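Local coordinates for aldehyde dehydrogenase family protein (Pseudomonas syringae pv. tomato, PDB 5IUV) that oxidises aldehydes with NAD+ as the electron acceptor, probably converting indole-3-acetaldehyde to the auxin indole-3-acetic acid, at residues Thr239-Gly244 with Asp485-Leu490; Ile254-Gly257 with Met261-Val264. All coordinates share one frame; numbering follows the deposited sequence.

Contact 1. Residues Thr239-Gly244 with Asp485-Leu490. With NAD (nicotinamide-adenine-dinucleotide), chain C.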
loop_
_atom_site.group_PDB
_atom_site.type_symbol
_atom_site.label_atom_id
_atom_site.label_comp_id
_atom_site.label_asym_id
_atom_site.label_seq_id
_atom_site.Cartn_x
_atom_site.Cartn_y
_atom_site.Cartn_z
ATOM N N THR A 239 -2.959 24.053 -9.916
ATOM C CA THR A 239 -1.670 23.579 -9.437
ATOM C C THR A 239 -0.591 24.094 -10.360
ATOM O O THR A 239 -0.773 24.097 -11.575
ATOM C CB THR A 239 -1.618 22.021 -9.396
ATOM O OG1 THR A 239 -2.567 21.524 -8.444
ATOM C CG2 THR A 239 -0.229 21.517 -9.041
ATOM N N VAL A 240 0.524 24.541 -9.799
ATOM C CA VAL A 240 1.685 24.813 -10.626
ATOM C C VAL A 240 2.829 23.899 -10.179
ATOM O O VAL A 240 3.093 23.733 -8.985
ATOM C CB VAL A 240 2.102 26.309 -10.579
ATOM C CG1 VAL A 240 2.403 26.766 -9.157
ATOM C CG2 VAL A 240 3.293 26.577 -11.504
ATOM N N VAL A 241 3.469 23.254 -11.146
ATOM C CA VAL A 241 4.671 22.489 -10.847
ATOM C C VAL A 241 5.822 23.167 -11.552
ATOM O O VAL A 241 5.670 23.673 -12.662
ATOM C CB VAL A 241 4.548 21.014 -11.261
ATOM C CG1 VAL A 241 3.458 20.347 -10.435
ATOM C CG2 VAL A 241 4.251 20.865 -12.768
ATOM N N PHE A 242 6.970 23.184 -10.887
ATOM C CA PHE A 242 8.091 24.007 -11.297
ATOM C C PHE A 242 9.404 23.277 -11.128
ATOM O O PHE A 242 9.616 22.582 -10.140
ATOM C CB PHE A 242 8.106 25.302 -10.475
ATOM C CG PHE A 242 9.330 26.166 -10.685
ATOM C CD1 PHE A 242 10.405 26.097 -9.810
ATOM C CD2 PHE A 242 9.386 27.071 -11.735
ATOM C CE1 PHE A 242 11.527 26.896 -9.991
ATOM C CE2 PHE A 242 10.501 27.872 -11.924
ATOM C CZ PHE A 242 11.573 27.787 -11.048
ATOM N N THR A 243 10.285 23.454 -12.100
ATOM C CA THR A 243 11.672 23.047 -11.962
ATOM C C THR A 243 12.549 24.209 -12.422
ATOM O O THR A 243 12.399 24.713 -13.535
ATOM C CB THR A 243 11.979 21.777 -12.770
ATOM O OG1 THR A 243 11.268 20.670 -12.209
ATOM C CG2 THR A 243 13.440 21.472 -12.719
ATOM N N GLY A 244 13.448 24.650 -11.551
ATOM C CA GLY A 244 14.274 25.802 -11.843
ATOM C C GLY A 244 15.071 26.241 -10.633
ATOM O O GLY A 244 15.389 25.430 -9.764
ATOM N N ASP A 485 0.829 12.056 -6.936
ATOM C CA ASP A 485 0.156 12.746 -5.841
ATOM C C ASP A 485 0.173 14.271 -5.993
ATOM O O ASP A 485 -0.635 14.960 -5.385
ATOM C CB ASP A 485 0.781 12.345 -4.499
ATOM C CG ASP A 485 0.499 10.891 -4.133
ATOM O OD1 ASP A 485 -0.442 10.289 -4.703
ATOM O OD2 ASP A 485 1.217 10.350 -3.267
ATOM N N LYS A 486 1.076 14.798 -6.814
ATOM C CA LYS A 486 1.121 16.240 -7.044
ATOM C C LYS A 486 -0.015 16.724 -7.947
ATOM O O LYS A 486 -0.275 17.923 -8.032
ATOM C CB LYS A 486 2.461 16.648 -7.660
ATOM C CG LYS A 486 3.656 16.318 -6.793
ATOM C CD LYS A 486 4.910 17.010 -7.294
ATOM C CE LYS A 486 5.293 16.541 -8.678
ATOM N NZ LYS A 486 6.734 16.871 -8.910
ATOM N N TYR A 487 -0.680 15.791 -8.618
ATOM C CA TYR A 487 -1.649 16.147 -9.652
ATOM C C TYR A 487 -3.057 15.689 -9.303
ATOM O O TYR A 487 -3.967 15.763 -10.129
ATOM C CB TYR A 487 -1.204 15.564 -10.998
ATOM C CG TYR A 487 0.201 15.995 -11.343
ATOM C CD1 TYR A 487 0.465 17.301 -11.735
ATOM C CD2 TYR A 487 1.268 15.120 -11.214
ATOM C CE1 TYR A 487 1.753 17.712 -12.033
ATOM C CE2 TYR A 487 2.554 15.514 -11.504
ATOM C CZ TYR A 487 2.796 16.816 -11.912
ATOM O OH TYR A 487 4.086 17.217 -12.197
ATOM N N THR A 488 -3.237 15.225 -8.069
ATOM C CA THR A 488 -4.548 14.768 -7.632
ATOM C C THR A 488 -4.942 15.307 -6.259
ATOM O O THR A 488 -4.110 15.831 -5.514
ATOM C CB THR A 488 -4.626 13.221 -7.592
ATOM O OG1 THR A 488 -3.626 12.706 -6.713
ATOM C CG2 THR A 488 -4.418 12.627 -8.977
ATOM N N GLU A 489 -6.231 15.183 -5.949
ATOM C CA GLU A 489 -6.792 15.569 -4.652
ATOM C C GLU A 489 -7.437 14.361 -4.000
ATOM O O GLU A 489 -8.118 13.593 -4.674
ATOM C CB GLU A 489 -7.853 16.667 -4.801
ATOM C CG GLU A 489 -7.340 18.017 -5.231
ATOM C CD GLU A 489 -6.604 18.743 -4.126
ATOM O OE1 GLU A 489 -6.879 18.480 -2.934
ATOM O OE2 GLU A 489 -5.742 19.581 -4.450
ATOM N N LEU A 490 -7.249 14.214 -2.695
ATOM C CA LEU A 490 -7.921 13.174 -1.924
ATOM C C LEU A 490 -9.366 13.542 -1.575
ATOM O O LEU A 490 -9.658 14.670 -1.180
ATOM C CB LEU A 490 -7.146 12.890 -0.640
ATOM C CG LEU A 490 -5.876 12.054 -0.786
ATOM C CD1 LEU A 490 -5.059 12.118 0.494
ATOM C CD2 LEU A 490 -6.239 10.611 -1.109
HETATM P PA NAD C . 14.898 29.683 -13.583
HETATM O O1A NAD C . 14.489 29.667 -12.159
HETATM O O2A NAD C . 15.557 30.975 -14.024
HETATM O O5B NAD C . 13.655 29.391 -14.511
HETATM C C5B NAD C . 13.005 28.112 -14.663
HETATM C C4B NAD C . 11.737 28.351 -15.443
HETATM O O4B NAD C . 10.938 29.335 -14.752
HETATM C C3B NAD C . 11.876 28.857 -16.883
HETATM O O3B NAD C . 10.871 28.292 -17.718
HETATM C C2B NAD C . 11.672 30.366 -16.733
HETATM O O2B NAD C . 11.212 30.973 -17.937
HETATM C C1B NAD C . 10.625 30.401 -15.624
HETATM N N9A NAD C . 10.539 31.629 -14.839
HETATM C C8A NAD C . 11.519 32.564 -14.630
HETATM N N7A NAD C . 11.122 33.617 -13.957
HETATM C C5A NAD C . 9.786 33.345 -13.681
HETATM C C6A NAD C . 8.807 34.048 -12.949
HETATM N N6A NAD C . 9.006 35.251 -12.399
HETATM N N1A NAD C . 7.589 33.470 -12.818
HETATM C C2A NAD C . 7.370 32.287 -13.400
HETATM N N3A NAD C . 8.208 31.540 -14.125
HETATM C C4A NAD C . 9.416 32.125 -14.221
HETATM O O3 NAD C . 15.927 28.480 -13.846
HETATM P PN NAD C . 16.770 27.995 -15.123
HETATM O O1N NAD C . 17.909 28.932 -15.257
HETATM O O2N NAD C . 15.847 27.816 -16.269
HETATM O O5D NAD C . 17.246 26.532 -14.693
HETATM C C5D NAD C . 18.395 26.313 -13.845
HETATM C C4D NAD C . 17.899 25.964 -12.463
HETATM O O4D NAD C . 17.079 24.774 -12.534
HETATM C C3D NAD C . 18.987 25.631 -11.451
HETATM O O3D NAD C . 18.729 26.302 -10.222
HETATM C C2D NAD C . 18.853 24.109 -11.324
HETATM O O2D NAD C . 19.261 23.542 -10.083
HETATM C C1D NAD C . 17.330 23.901 -11.486
HETATM N N1N NAD C . 17.025 22.470 -11.912
HETATM C C2N NAD C . 16.365 21.681 -10.939
HETATM C C3N NAD C . 15.989 20.382 -11.250
HETATM C C7N NAD C . 15.350 19.462 -10.241
HETATM O O7N NAD C . 15.314 19.792 -9.036
HETATM N N7N NAD C . 14.950 18.286 -10.657
HETATM C C4N NAD C . 16.295 19.880 -12.516
HETATM C C5N NAD C . 16.973 20.663 -13.443
HETATM C C6N NAD C . 17.327 21.964 -13.122
HETATM O O HOH W 1 -1.613 19.763 -6.594
#

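Contact 2. Residues Ile254-Gly257 with Met261-Val264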
loop_
_atom_site.group_PDB
_atom_site.type_symbol
_atom_site.label_atom_id
_atom_site.label_comp_id
_atom_site.label_asym_id
_atom_site.label_seq_id
_atom_site.Cartn_x
_atom_site.Cartn_y
_atom_site.Cartn_z
ATOM N N ILE A 254 4.847 32.880 -3.408
ATOM C CA ILE A 254 4.284 34.205 -3.221
ATOM C C ILE A 254 3.132 34.451 -4.207
ATOM O O ILE A 254 2.065 34.929 -3.808
ATOM C CB ILE A 254 5.367 35.292 -3.368
ATOM C CG1 ILE A 254 6.399 35.141 -2.243
ATOM C CG2 ILE A 254 4.736 36.682 -3.381
ATOM C CD1 ILE A 254 7.575 36.082 -2.329
ATOM N N TYR A 255 3.333 34.096 -5.476
ATOM C CA TYR A 255 2.274 34.231 -6.481
ATOM C C TYR A 255 1.014 33.450 -6.113
ATOM O O TYR A 255 -0.099 33.922 -6.325
ATOM C CB TYR A 255 2.743 33.758 -7.857
ATOM C CG TYR A 255 3.834 34.576 -8.509
ATOM C CD1 TYR A 255 3.961 35.939 -8.279
ATOM C CD2 TYR A 255 4.738 33.973 -9.378
ATOM C CE1 TYR A 255 4.969 36.679 -8.896
ATOM C CE2 TYR A 255 5.738 34.696 -9.996
ATOM C CZ TYR A 255 5.852 36.048 -9.755
ATOM O OH TYR A 255 6.860 36.758 -10.380
ATOM N N ALA A 256 1.186 32.241 -5.591
ATOM C CA ALA A 256 0.033 31.439 -5.202
ATOM C C ALA A 256 -0.729 32.120 -4.072
ATOM O O ALA A 256 -1.963 32.164 -4.079
ATOM C CB ALA A 256 0.468 30.059 -4.792
ATOM N N GLY A 257 0.014 32.651 -3.105
ATOM C CA GLY A 257 -0.572 33.374 -1.989
ATOM C C GLY A 257 -1.294 34.646 -2.407
ATOM O O GLY A 257 -2.295 35.032 -1.806
ATOM N N MET A 261 -4.385 30.539 -3.972
ATOM C CA MET A 261 -3.887 29.471 -3.108
ATOM C C MET A 261 -3.720 28.161 -3.891
ATOM O O MET A 261 -3.947 27.067 -3.357
ATOM C CB MET A 261 -4.827 29.262 -1.905
ATOM C CG MET A 261 -4.235 28.460 -0.749
ATOM S SD MET A 261 -5.474 27.862 0.444
ATOM C CE MET A 261 -6.069 29.429 0.986
ATOM N N LYS A 262 -3.317 28.268 -5.158
ATOM C CA LYS A 262 -3.069 27.074 -5.968
ATOM C C LYS A 262 -1.988 26.223 -5.311
ATOM O O LYS A 262 -1.137 26.755 -4.598
ATOM C CB LYS A 262 -2.655 27.456 -7.398
ATOM C CG LYS A 262 -1.441 28.379 -7.483
ATOM C CD LYS A 262 -0.926 28.509 -8.928
ATOM C CE LYS A 262 -1.955 29.169 -9.843
ATOM N NZ LYS A 262 -2.376 30.519 -9.369
ATOM N N ARG A 263 -2.025 24.906 -5.523
ATOM C CA ARG A 263 -0.963 24.046 -5.004
ATOM C C ARG A 263 0.346 24.375 -5.727
ATOM O O ARG A 263 0.351 24.655 -6.925
ATOM C CB ARG A 263 -1.308 22.559 -5.164
ATOM C CG ARG A 263 -2.417 22.062 -4.249
ATOM C CD ARG A 263 -3.798 22.240 -4.866
ATOM N NE ARG A 263 -4.828 21.653 -4.012
ATOM C CZ ARG A 263 -5.535 22.331 -3.110
ATOM N NH1 ARG A 263 -5.349 23.635 -2.950
ATOM N NH2 ARG A 263 -6.442 21.702 -2.374
ATOM N N VAL A 264 1.447 24.364 -4.986
ATOM C CA VAL A 264 2.756 24.696 -5.536
ATOM C C VAL A 264 3.742 23.577 -5.234
ATOM O O VAL A 264 3.955 23.234 -4.075
ATOM C CB VAL A 264 3.300 26.023 -4.953
ATOM C CG1 VAL A 264 4.706 26.311 -5.466
ATOM C CG2 VAL A 264 2.372 27.170 -5.288
#

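Contact 1. Residues Thr239-Gly244 with Asp485-Leu490
V241 and Y487 meet at about a right angle, an aliphatic branch against the phenol end of a ring. From CB outward, V241 is occupied at each step. Its CB faces Y487 OH, and its CG1 reaches Y487 CE1 at 3.5 Å. The other methyl, CG2, stands 3.7 Å from Y487 OH. CG1 can lean on the ring because it is anti to the carbonyl carbon of V241 (chi1 -64°). It approaches Y487 obliquely, while K486 CB lies over one face of the same ring, toward the rim. At the start of the strand T239 CG2 packs on K486 O, and a water adds a polar link between the two residues, donating a hydrogen bond to K486 O (2.7 Å) and hydrogen-bonding T239 OG1. The ammonium of K486 is engaged elsewhere, in a salt bridge to D478. Further along the strand the side chains serve the cofactor: F242 offers its ring edge to NAD, with CE2 3.2 Å from O4B, and T243 adjoins the nicotinamide. Strand 239-243 runs parallel to its neighbours 149-164 and 263-267 and brings F242, T243 and G244 to NAD, as in the Rossmann-like NAD-binding domain of aldehyde dehydrogenases, while 485-490 leads into strand 488-496, antiparallel to 149-164 in the same sheet.

Contact 2. Residues Ile254-Gly257 with Met261-Val264
A256 O accepts a hydrogen bond (2.9 Å, N-H...O angle 146°) from M261 N, the amide five positions further on, where helix 246-258 ends and the chain, with positive phi at M261, turns back toward strand 263-267. The methyl of A256 points into the returning chain and meets both K262 and V264. V264 CG2 lies 3.5 Å from A256 CB, a tight fit for two carbons. K262 CG lies 3.7 Å from A256 CB, and K262 O is equally close to that methyl. This is the second joint of a beta-alpha-beta crossover, in which helix 246-258 connects the neighbouring parallel strands 239-243 and 263-267 and packs against the sheet they belong to. K262 starts with CG between its backbone N and carbonyl carbon (chi1 56°), which brings CG against the A256 methyl; bends at chi3 and chi4 then carry NZ to N260 OD1 and to the carbonyl oxygens of A232 and H234, three bonds that fix a buried ammonium. Y255 turns its ring away from this joint, and its hydroxyl makes a weak hydrogen bond to the adenine amine of NAD, while A256 also packs on M253 of the second subunit.

How the contacts relate
Contacts 1 and 2 lie with their centres 11 Å apart and share one mixed sheet, in which strands 239-243 and 263-267 are neighbours. Along the chain, 239-244 comes first, then the helix and strand of contact 2, and 485-490 returns only near the C-terminus, so contact 2 is nested within the loop closed by contact 1. The two are joined directly: V240 N probably bonds to R263 O (2.9 Å), V240 CG1 packs on K262 CD, and E489 and R263 pair as a salt bridge, though OE2 and NE are modelled too close together to be taken at face value. Both also touch the second subunit, so one framework connects the NAD pocket to an intersubunit interface.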